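Local coordinates for sugar fermentation stimulation protein homolog (Pyrococcus furiosus, PDB 4DA2) that probably binds DNA, and joins an OB-fold domain to a PD-(D/E)xK nuclease-type domain that holds two calcium ions, at residues G126-E131 with G167-I172; C103-R108 with L117-E122; K162-G167 with A204-R209. The protein carries 1 engineered substitution. All coordinates share one frame; numbering follows the deposited sequence.

Contact 1: residues G126-E131 with G167-I172; sequences GEIFVE and GKRAMI. With CA (calcium ion), chain C.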
loop_
_atom_site.group_PDB
_atom_site.type_symbol
_atom_site.label_atom_id
_atom_site.label_comp_id
_atom_site.label_asym_id
_atom_site.label_seq_id
_atom_site.Cartn_x
_atom_site.Cartn_y
_atom_site.Cartn_z
ATOM N N GLY A 126 -1.396 14.251 -21.471
ATOM C CA GLY A 126 -0.718 12.975 -21.701
ATOM C C GLY A 126 -1.068 11.878 -20.711
ATOM O O GLY A 126 -2.005 12.009 -19.927
ATOM N N GLU A 127 -0.317 10.781 -20.771
ATOM C CA GLU A 127 -0.539 9.635 -19.898
ATOM C C GLU A 127 0.587 9.486 -18.892
ATOM O O GLU A 127 1.681 10.021 -19.092
ATOM C CB GLU A 127 -0.630 8.356 -20.714
ATOM C CG GLU A 127 -1.841 8.262 -21.617
ATOM C CD GLU A 127 -1.745 7.057 -22.536
ATOM O OE1 GLU A 127 -0.630 6.496 -22.655
ATOM O OE2 GLU A 127 -2.782 6.668 -23.121
ATOM N N ILE A 128 0.298 8.787 -17.790
ATOM C CA ILE A 128 1.299 8.490 -16.769
ATOM C C ILE A 128 1.078 7.082 -16.211
ATOM O O ILE A 128 -0.056 6.673 -15.900
ATOM C CB ILE A 128 1.330 9.574 -15.623
ATOM C CG1 ILE A 128 2.452 9.286 -14.609
ATOM C CG2 ILE A 128 -0.052 9.712 -14.953
ATOM C CD1 ILE A 128 2.673 10.391 -13.532
ATOM N N PHE A 129 2.174 6.330 -16.119
ATOM C CA PHE A 129 2.157 5.031 -15.433
ATOM C C PHE A 129 2.418 5.246 -13.949
ATOM O O PHE A 129 3.376 5.946 -13.576
ATOM C CB PHE A 129 3.231 4.119 -16.024
ATOM C CG PHE A 129 2.903 3.625 -17.392
ATOM C CD1 PHE A 129 2.051 2.526 -17.558
ATOM C CD2 PHE A 129 3.389 4.297 -18.523
ATOM C CE1 PHE A 129 1.734 2.052 -18.863
ATOM C CE2 PHE A 129 3.069 3.846 -19.823
ATOM C CZ PHE A 129 2.233 2.731 -19.988
ATOM N N VAL A 130 1.566 4.660 -13.109
ATOM C CA VAL A 130 1.696 4.813 -11.657
ATOM C C VAL A 130 1.724 3.447 -10.969
ATOM O O VAL A 130 0.822 2.628 -11.182
ATOM C CB VAL A 130 0.562 5.705 -11.061
ATOM C CG1 VAL A 130 0.736 5.829 -9.539
ATOM C CG2 VAL A 130 0.552 7.068 -11.727
ATOM N N GLU A 131 2.786 3.200 -10.188
ATOM C CA GLU A 131 2.896 2.007 -9.358
ATOM C C GLU A 131 2.720 2.426 -7.900
ATOM O O GLU A 131 3.326 3.427 -7.459
ATOM C CB GLU A 131 4.261 1.317 -9.577
ATOM C CG GLU A 131 4.561 0.109 -8.670
ATOM C CD GLU A 131 3.540 -1.019 -8.840
ATOM O OE1 GLU A 131 2.955 -1.121 -9.947
ATOM O OE2 GLU A 131 3.298 -1.774 -7.853
ATOM N N GLY A 167 11.610 8.992 -21.800
ATOM C CA GLY A 167 10.840 10.241 -21.751
ATOM C C GLY A 167 9.343 10.073 -21.559
ATOM O O GLY A 167 8.562 10.929 -21.979
ATOM N N LYS A 168 8.933 8.975 -20.928
ATOM C CA LYS A 168 7.527 8.804 -20.571
ATOM C C LYS A 168 7.317 9.185 -19.106
ATOM O O LYS A 168 8.265 9.163 -18.301
ATOM C CB LYS A 168 7.049 7.384 -20.846
ATOM C CG LYS A 168 6.938 7.075 -22.338
ATOM C CD LYS A 168 7.258 5.629 -22.606
ATOM C CE LYS A 168 7.054 5.282 -24.074
ATOM N NZ LYS A 168 7.131 3.811 -24.296
ATOM N N ARG A 169 6.078 9.512 -18.759
ATOM C CA ARG A 169 5.762 9.919 -17.392
ATOM C C ARG A 169 5.579 8.673 -16.525
ATOM O O ARG A 169 4.795 7.745 -16.852
ATOM C CB ARG A 169 4.503 10.811 -17.366
ATOM C CG ARG A 169 4.648 12.150 -18.145
ATOM C CD ARG A 169 5.402 13.178 -17.305
ATOM N NE ARG A 169 4.767 13.327 -15.997
ATOM C CZ ARG A 169 5.408 13.563 -14.855
ATOM N NH1 ARG A 169 6.732 13.690 -14.828
ATOM N NH2 ARG A 169 4.715 13.673 -13.733
ATOM N N ALA A 170 6.300 8.657 -15.410
ATOM C CA ALA A 170 6.255 7.536 -14.502
ATOM C C ALA A 170 6.263 8.036 -13.056
ATOM O O ALA A 170 6.937 9.029 -12.733
ATOM C CB ALA A 170 7.440 6.600 -14.753
ATOM N N MET A 171 5.518 7.337 -12.200
ATOM C CA MET A 171 5.380 7.698 -10.773
ATOM C C MET A 171 5.302 6.464 -9.888
ATOM O O MET A 171 4.662 5.461 -10.254
ATOM C CB MET A 171 4.116 8.544 -10.539
ATOM C CG MET A 171 3.951 9.010 -9.103
ATOM S SD MET A 171 2.453 9.998 -8.865
ATOM C CE MET A 171 3.113 11.564 -9.412
ATOM N N ILE A 172 5.997 6.519 -8.746
ATOM C CA ILE A 172 5.791 5.554 -7.680
ATOM C C ILE A 172 5.208 6.248 -6.470
ATOM O O ILE A 172 5.657 7.320 -6.065
ATOM C CB ILE A 172 7.075 4.691 -7.339
ATOM C CG1 ILE A 172 6.762 3.574 -6.337
ATOM C CG2 ILE A 172 8.247 5.559 -6.831
ATOM C CD1 ILE A 172 7.873 2.535 -6.261
HETATM CA CA CA C . 1.421 -2.199 -6.479
HETATM O O HOH W 1 3.982 9.203 -20.826
HETATM O O HOH W 2 3.173 -3.395 -5.319
HETATM O O HOH W 3 1.321 -4.664 -7.327
HETATM O O HOH W 4 -0.932 -2.166 -5.754
#
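The Phe129 ring meets Arg169 at its edge, where the backbone O of Arg169 lies near the ring plane, 4.1 Å from CD2. The Phe129 side chain also packs on Leu163, Leu120 and Pro110. The Arg169 guanidinium is approached obliquely by Ile128, whose CD1 lies 3.9 Å from Arg169 NH2.

The backbones run parallel as neighbouring strands of the large mixed sheet, their directions 23° apart. Three bonds join them, from Phe129 N to Arg169 O, from Met171 N to Phe129 O and from Glu131 N to Met171 O. Glu131 N to Met171 O is 2.9 Å and close to straight (166°). Near Glu127 a water takes over the pairing: it donates to Glu127 O and accepts from Arg169 N.

Ile128, Val130, Arg169 and Met171 share one face of the sheet. Ile128 CG1 is anti to the backbone N (chi1 -176°), and CD1 beyond it reaches Met171 CB at 3.8 Å. Val130 lies beside Met171 and points the same way; Val130 CG2 is 4.0 Å from Met171 CB. An alanine in place of Ile128 would probably open a gap beside Met171 CB and leave the Arg169 guanidinium without the contact from CD1.

Phe129, Ala170, Glu131 and Ile172 occupy the other face, which helix 151-165 packs on. The Glu131 chain bends about its CB-CG bond, and OE2 binds a calcium ion at 2.4 Å. Asp118 and the carbonyl of Thr132 bind the same ion. Glu131, Thr132 and Lys133 fit the ExK part of the PD-(D/E)xK signature. The paired backbone therefore holds a metal-binding carboxylate next to Ile172, part-way along the strand pair. OE2 is gripped by the calcium ion and by a hydrogen bond from Lys133 NZ, which fixes how the carboxylate is turned.

Contact 2: residues C103-R108 with L117-E122; sequences CRIIKR and LDYLIE. Engineered in segment 117-122: Ile121 (natural residue Leu). With CA (calcium ion), chain C; CA (calcium ion), chain D.
Ile105 crosses the Tyr119 side chain obliquely. Its CD1 sits 4.2 Å from the ring centroid in an off-centre CH-pi contact. CG1 of the same isoleucine meets CG1 of Ile121, an engineered residue (natural Leu), at 3.7 Å. Ile121 CG2 turns the other way, to Cys103 CB; the Cys103 sulfur is bonded to Cys123. Arg108 crosses Tyr119 with its guanidinium plane 88° from the ring and CG at the ring edge. The tyrosine hydroxyl is hydrogen-bonded to Glu89.

The strands are antiparallel and carry a classic beta bulge, a one-residue register shift: Ile106 N and Lys107 N both donate to Leu120 O, at 3.0 and 3.2 Å.

Ile106 crosses Glu122 at about a right angle, and its CG2 lies 3.5 Å from OE1. CG2 also sits over the centre of the Arg104 guanidinium. The opposite charges of Arg104 and Glu122 are near (NH2 to OE1 4.3 Å) but beyond a salt bridge, and no N-H points at that oxygen. Lys107 and Leu120 lie side by side.

Asp118, just before Tyr119, bridges both calcium ions. OD1 binds the chain D ion at 2.3 Å and, more distantly, the chain C ion. OD2 binds the latter at 2.4 Å, with Glu131.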
loop_
_atom_site.group_PDB
_atom_site.type_symbol
_atom_site.label_atom_id
_atom_site.label_comp_id
_atom_site.label_asym_id
_atom_site.label_seq_id
_atom_site.Cartn_x
_atom_site.Cartn_y
_atom_site.Cartn_z
ATOM N N CYS A 103 -7.212 14.053 -14.225
ATOM C CA CYS A 103 -6.681 12.753 -14.653
ATOM C C CYS A 103 -7.519 11.628 -14.078
ATOM O O CYS A 103 -8.046 11.740 -12.964
ATOM C CB CYS A 103 -5.250 12.549 -14.161
ATOM S SG CYS A 103 -4.088 13.834 -14.540
ATOM N N ARG A 104 -7.608 10.523 -14.817
ATOM C CA ARG A 104 -8.343 9.348 -14.352
ATOM C C ARG A 104 -7.660 8.045 -14.771
ATOM O O ARG A 104 -6.895 8.026 -15.742
ATOM C CB ARG A 104 -9.764 9.370 -14.907
ATOM C CG ARG A 104 -9.820 9.355 -16.432
ATOM C CD ARG A 104 -11.217 9.429 -16.974
ATOM N NE ARG A 104 -11.178 9.181 -18.415
ATOM C CZ ARG A 104 -11.607 8.071 -19.005
ATOM N NH1 ARG A 104 -12.161 7.085 -18.298
ATOM N NH2 ARG A 104 -11.493 7.956 -20.317
ATOM N N ILE A 105 -7.951 6.955 -14.052
ATOM C CA ILE A 105 -7.387 5.628 -14.419
ATOM C C ILE A 105 -8.094 5.144 -15.690
ATOM O O ILE A 105 -9.326 5.189 -15.776
ATOM C CB ILE A 105 -7.523 4.601 -13.246
ATOM C CG1 ILE A 105 -6.694 5.087 -12.043
ATOM C CG2 ILE A 105 -7.077 3.191 -13.684
ATOM C CD1 ILE A 105 -7.153 4.543 -10.668
ATOM N N ILE A 106 -7.311 4.721 -16.679
ATOM C CA ILE A 106 -7.854 4.135 -17.903
ATOM C C ILE A 106 -7.480 2.660 -18.056
ATOM O O ILE A 106 -8.150 1.919 -18.787
ATOM C CB ILE A 106 -7.463 4.945 -19.176
ATOM C CG1 ILE A 106 -5.936 4.976 -19.383
ATOM C CG2 ILE A 106 -8.040 6.356 -19.107
ATOM C CD1 ILE A 106 -5.494 5.418 -20.782
ATOM N N LYS A 107 -6.419 2.221 -17.373
ATOM C CA LYS A 107 -6.040 0.800 -17.401
ATOM C C LYS A 107 -5.499 0.407 -16.051
ATOM O O LYS A 107 -4.743 1.168 -15.445
ATOM C CB LYS A 107 -4.941 0.507 -18.421
ATOM C CG LYS A 107 -5.360 0.468 -19.882
ATOM C CD LYS A 107 -4.157 0.184 -20.787
ATOM C CE LYS A 107 -4.567 0.114 -22.257
ATOM N NZ LYS A 107 -3.383 0.034 -23.155
ATOM N N ARG A 108 -5.891 -0.781 -15.601
ATOM C CA ARG A 108 -5.337 -1.393 -14.377
ATOM C C ARG A 108 -4.427 -2.550 -14.778
ATOM O O ARG A 108 -4.730 -3.303 -15.699
ATOM C CB ARG A 108 -6.435 -1.870 -13.433
ATOM C CG ARG A 108 -7.224 -0.728 -12.776
ATOM C CD ARG A 108 -8.556 -1.195 -12.212
ATOM N NE ARG A 108 -9.388 -0.037 -11.868
ATOM C CZ ARG A 108 -10.485 -0.088 -11.119
ATOM N NH1 ARG A 108 -10.904 -1.242 -10.613
ATOM N NH2 ARG A 108 -11.166 1.022 -10.869
ATOM N N LEU A 117 2.587 -2.805 -14.250
ATOM C CA LEU A 117 2.505 -1.757 -13.222
ATOM C C LEU A 117 1.042 -1.511 -12.884
ATOM O O LEU A 117 0.158 -1.838 -13.673
ATOM C CB LEU A 117 3.162 -0.476 -13.715
ATOM C CG LEU A 117 4.660 -0.557 -14.002
ATOM C CD1 LEU A 117 5.158 0.782 -14.598
ATOM C CD2 LEU A 117 5.436 -0.930 -12.738
ATOM N N ASP A 118 0.779 -0.913 -11.720
ATOM C CA ASP A 118 -0.587 -0.826 -11.218
ATOM C C ASP A 118 -1.562 -0.097 -12.115
ATOM O O ASP A 118 -2.667 -0.614 -12.362
ATOM C CB ASP A 118 -0.628 -0.174 -9.837
ATOM C CG ASP A 118 -0.037 -1.038 -8.785
ATOM O OD1 ASP A 118 -0.038 -2.285 -8.934
ATOM O OD2 ASP A 118 0.434 -0.486 -7.758
ATOM N N TYR A 119 -1.182 1.102 -12.572
ATOM C CA TYR A 119 -2.119 1.970 -13.330
ATOM C C TYR A 119 -1.513 2.667 -14.526
ATOM O O TYR A 119 -0.367 3.114 -14.484
ATOM C CB TYR A 119 -2.727 3.058 -12.418
ATOM C CG TYR A 119 -3.308 2.540 -11.099
ATOM C CD1 TYR A 119 -4.522 1.856 -11.073
ATOM C CD2 TYR A 119 -2.650 2.753 -9.893
ATOM C CE1 TYR A 119 -5.060 1.372 -9.885
ATOM C CE2 TYR A 119 -3.179 2.283 -8.679
ATOM C CZ TYR A 119 -4.391 1.602 -8.680
ATOM O OH TYR A 119 -4.918 1.110 -7.501
ATOM N N LEU A 120 -2.318 2.781 -15.585
ATOM C CA LEU A 120 -2.106 3.794 -16.601
ATOM C C LEU A 120 -3.202 4.807 -16.374
ATOM O O LEU A 120 -4.384 4.464 -16.341
ATOM C CB LEU A 120 -2.208 3.228 -18.019
ATOM C CG LEU A 120 -2.009 4.285 -19.104
ATOM C CD1 LEU A 120 -0.627 4.923 -18.989
ATOM C CD2 LEU A 120 -2.222 3.692 -20.513
ATOM N N ILE A 121 -2.765 6.047 -16.192
ATOM C CA ILE A 121 -3.644 7.177 -15.894
ATOM C C ILE A 121 -3.579 8.165 -17.058
ATOM O O ILE A 121 -2.508 8.439 -17.598
ATOM C CB ILE A 121 -3.247 7.805 -14.551
ATOM C CG1 ILE A 121 -3.716 6.876 -13.433
ATOM C CG2 ILE A 121 -3.875 9.215 -14.339
ATOM C CD1 ILE A 121 -3.156 7.211 -12.066
ATOM N N GLU A 122 -4.741 8.665 -17.456
ATOM C CA GLU A 122 -4.819 9.605 -18.566
ATOM C C GLU A 122 -5.147 10.988 -18.067
ATOM O O GLU A 122 -6.111 11.175 -17.304
ATOM C CB GLU A 122 -5.832 9.137 -19.618
ATOM C CG GLU A 122 -5.879 10.059 -20.857
ATOM C CD GLU A 122 -6.887 9.605 -21.917
ATOM O OE1 GLU A 122 -7.455 8.500 -21.798
ATOM O OE2 GLU A 122 -7.090 10.361 -22.882
HETATM CA CA CA C . 1.421 -2.199 -6.479
HETATM CA CA CA D . 0.151 -4.521 -9.445
HETATM O O HOH W 2 3.173 -3.395 -5.319
HETATM O O HOH W 3 1.321 -4.664 -7.327
HETATM O O HOH W 4 -0.932 -2.166 -5.754
HETATM O O HOH W 5 1.528 -6.652 -9.990
HETATM O O HOH W 6 2.257 -3.725 -10.509
#

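Contact 3: residues K162-G167 with A204-R209; sequences KLARDG and AGVEIR
Ala164 and Ala204 face each other where two helices end. Helices 151-165 and 192-204 both close in a Schellman motif, with Gly167 and Gly205 as the residues of positive phi. Each helix belongs to a connection between neighbouring parallel strands of the sheet, and strand 207-215 follows the second.

Ala164 carries the contact with a single methyl group. Its CB lies 3.4 Å from Ala204 O, and the two CB atoms are 4.3 Å apart. The same methyl touches Val206 CG2 at 3.9 Å. Val206 CG2 is anti to the carbonyl carbon, beside the backbone N, which places it on the Ala164 side. Val206 also packs on Leu160 and Ala201, so it ties the turn to both helices.

Gly205 passes close beside Ala164. At its positive phi a CB would clash with the carbonyl O of Ala204.

Arg165 adds the third piece. Its chain is extended from CG to NE and reaches across to Ala204, with NE 4.0 Å from CB. The guanidinium goes on to form a salt bridge with Glu200 on helix 192-204. No hydrogen bond links the two segments themselves.

The backbone of the turn is met by the same methyl, with Ala164 CB 3.9 Å from Val206 N.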
loop_
_atom_site.group_PDB
_atom_site.type_symbol
_atom_site.label_atom_id
_atom_site.label_comp_id
_atom_site.label_asym_id
_atom_site.label_seq_id
_atom_site.Cartn_x
_atom_site.Cartn_y
_atom_site.Cartn_z
ATOM N N LYS A 162 13.132 2.809 -16.844
ATOM C CA LYS A 162 13.207 2.732 -18.307
ATOM C C LYS A 162 12.161 3.646 -18.983
ATOM O O LYS A 162 12.473 4.341 -19.944
ATOM C CB LYS A 162 13.063 1.285 -18.769
ATOM C CG LYS A 162 12.741 1.098 -20.281
ATOM C CD LYS A 162 13.911 1.355 -21.213
ATOM C CE LYS A 162 13.674 0.667 -22.560
ATOM N NZ LYS A 162 14.163 1.486 -23.689
ATOM N N LEU A 163 10.930 3.647 -18.471
ATOM C CA LEU A 163 9.904 4.588 -18.944
ATOM C C LEU A 163 10.423 6.054 -18.898
ATOM O O LEU A 163 10.378 6.771 -19.908
ATOM C CB LEU A 163 8.642 4.455 -18.094
ATOM C CG LEU A 163 7.764 3.229 -18.360
ATOM C CD1 LEU A 163 6.699 3.167 -17.294
ATOM C CD2 LEU A 163 7.120 3.369 -19.719
ATOM N N ALA A 164 10.954 6.476 -17.741
ATOM C CA ALA A 164 11.431 7.857 -17.565
ATOM C C ALA A 164 12.570 8.209 -18.520
ATOM O O ALA A 164 12.628 9.325 -19.022
ATOM C CB ALA A 164 11.858 8.113 -16.138
ATOM N N ARG A 165 13.477 7.258 -18.745
ATOM C CA ARG A 165 14.599 7.467 -19.685
ATOM C C ARG A 165 14.143 7.510 -21.135
ATOM O O ARG A 165 14.752 8.190 -21.968
ATOM C CB ARG A 165 15.672 6.409 -19.505
ATOM C CG ARG A 165 16.555 6.696 -18.309
ATOM C CD ARG A 165 17.497 5.545 -17.999
ATOM N NE ARG A 165 18.244 5.838 -16.779
ATOM C CZ ARG A 165 18.894 4.930 -16.056
ATOM N NH1 ARG A 165 18.919 3.653 -16.430
ATOM N NH2 ARG A 165 19.524 5.300 -14.953
ATOM N N ASP A 166 13.059 6.800 -21.426
ATOM C CA ASP A 166 12.414 6.893 -22.726
ATOM C C ASP A 166 11.572 8.162 -22.838
ATOM O O ASP A 166 10.894 8.372 -23.839
ATOM C CB ASP A 166 11.551 5.664 -22.990
ATOM C CG ASP A 166 12.367 4.432 -23.312
ATOM O OD1 ASP A 166 13.602 4.530 -23.455
ATOM O OD2 ASP A 166 11.772 3.352 -23.414
ATOM N N GLY A 167 11.610 8.992 -21.800
ATOM C CA GLY A 167 10.840 10.241 -21.751
ATOM C C GLY A 167 9.343 10.073 -21.559
ATOM O O GLY A 167 8.562 10.929 -21.979
ATOM N N ALA A 204 16.475 9.606 -12.783
ATOM C CA ALA A 204 16.006 9.312 -14.120
ATOM C C ALA A 204 14.752 10.090 -14.500
ATOM O O ALA A 204 14.440 10.200 -15.682
ATOM C CB ALA A 204 15.767 7.789 -14.313
ATOM N N GLY A 205 14.044 10.633 -13.505
ATOM C CA GLY A 205 12.802 11.368 -13.765
ATOM C C GLY A 205 11.543 10.683 -13.248
ATOM O O GLY A 205 10.432 11.175 -13.495
ATOM N N VAL A 206 11.689 9.542 -12.563
ATOM C CA VAL A 206 10.499 8.896 -11.964
ATOM C C VAL A 206 10.044 9.745 -10.777
ATOM O O VAL A 206 10.837 10.049 -9.875
ATOM C CB VAL A 206 10.762 7.457 -11.462
ATOM C CG1 VAL A 206 9.466 6.855 -10.809
ATOM C CG2 VAL A 206 11.313 6.565 -12.582
ATOM N N GLU A 207 8.770 10.138 -10.781
ATOM C CA GLU A 207 8.255 10.959 -9.662
ATOM C C GLU A 207 7.980 10.044 -8.473
ATOM O O GLU A 207 7.435 8.930 -8.633
ATOM C CB GLU A 207 7.001 11.717 -10.071
ATOM C CG GLU A 207 7.254 12.687 -11.240
ATOM C CD GLU A 207 8.060 13.935 -10.856
ATOM O OE1 GLU A 207 7.868 14.446 -9.738
ATOM O OE2 GLU A 207 8.880 14.418 -11.679
ATOM N N ILE A 208 8.411 10.475 -7.294
ATOM C CA ILE A 208 8.182 9.674 -6.080
ATOM C C ILE A 208 7.274 10.447 -5.096
ATOM O O ILE A 208 7.559 11.597 -4.759
ATOM C CB ILE A 208 9.491 9.266 -5.379
ATOM C CG1 ILE A 208 10.346 8.382 -6.311
ATOM C CG2 ILE A 208 9.165 8.575 -4.040
ATOM C CD1 ILE A 208 11.744 8.061 -5.752
ATOM N N ARG A 209 6.184 9.809 -4.654
ATOM C CA ARG A 209 5.265 10.434 -3.672
ATOM C C ARG A 209 5.042 9.413 -2.560
ATOM O O ARG A 209 5.236 8.193 -2.756
ATOM C CB ARG A 209 3.897 10.756 -4.305
ATOM C CG ARG A 209 3.944 11.653 -5.575
ATOM C CD ARG A 209 4.354 13.106 -5.312
ATOM N NE ARG A 209 4.386 13.854 -6.581
ATOM C CZ ARG A 209 5.495 14.102 -7.275
ATOM N NH1 ARG A 209 6.679 13.718 -6.806
ATOM N NH2 ARG A 209 5.419 14.773 -8.419
#

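In the fold
The three contacts lie in one region of the PD-(D/E)xK domain. Strands 104-108, 115-122, 127-139, 169-176 and 207-215 follow one another across its sheet. The centre of contact 1 is about 9 Å from that of contact 2 and about 7 Å from that of contact 3. Probable hydrogen bonds join contact 1 to both: Ile128 O to Ile121 N (2.8 Å), and Ile172 N to Glu207 O (2.8 Å). Contacts 1 and 2 meet at the calcium site, where Glu131 OE1 lies 2.8 Å from Asp118 N. Contact 3, which shares Gly167 with contact 1, lies away from the metal site, with the Val206 side chain about 13 Å from a calcium ion; Leu163 still touches Leu117 of contact 2.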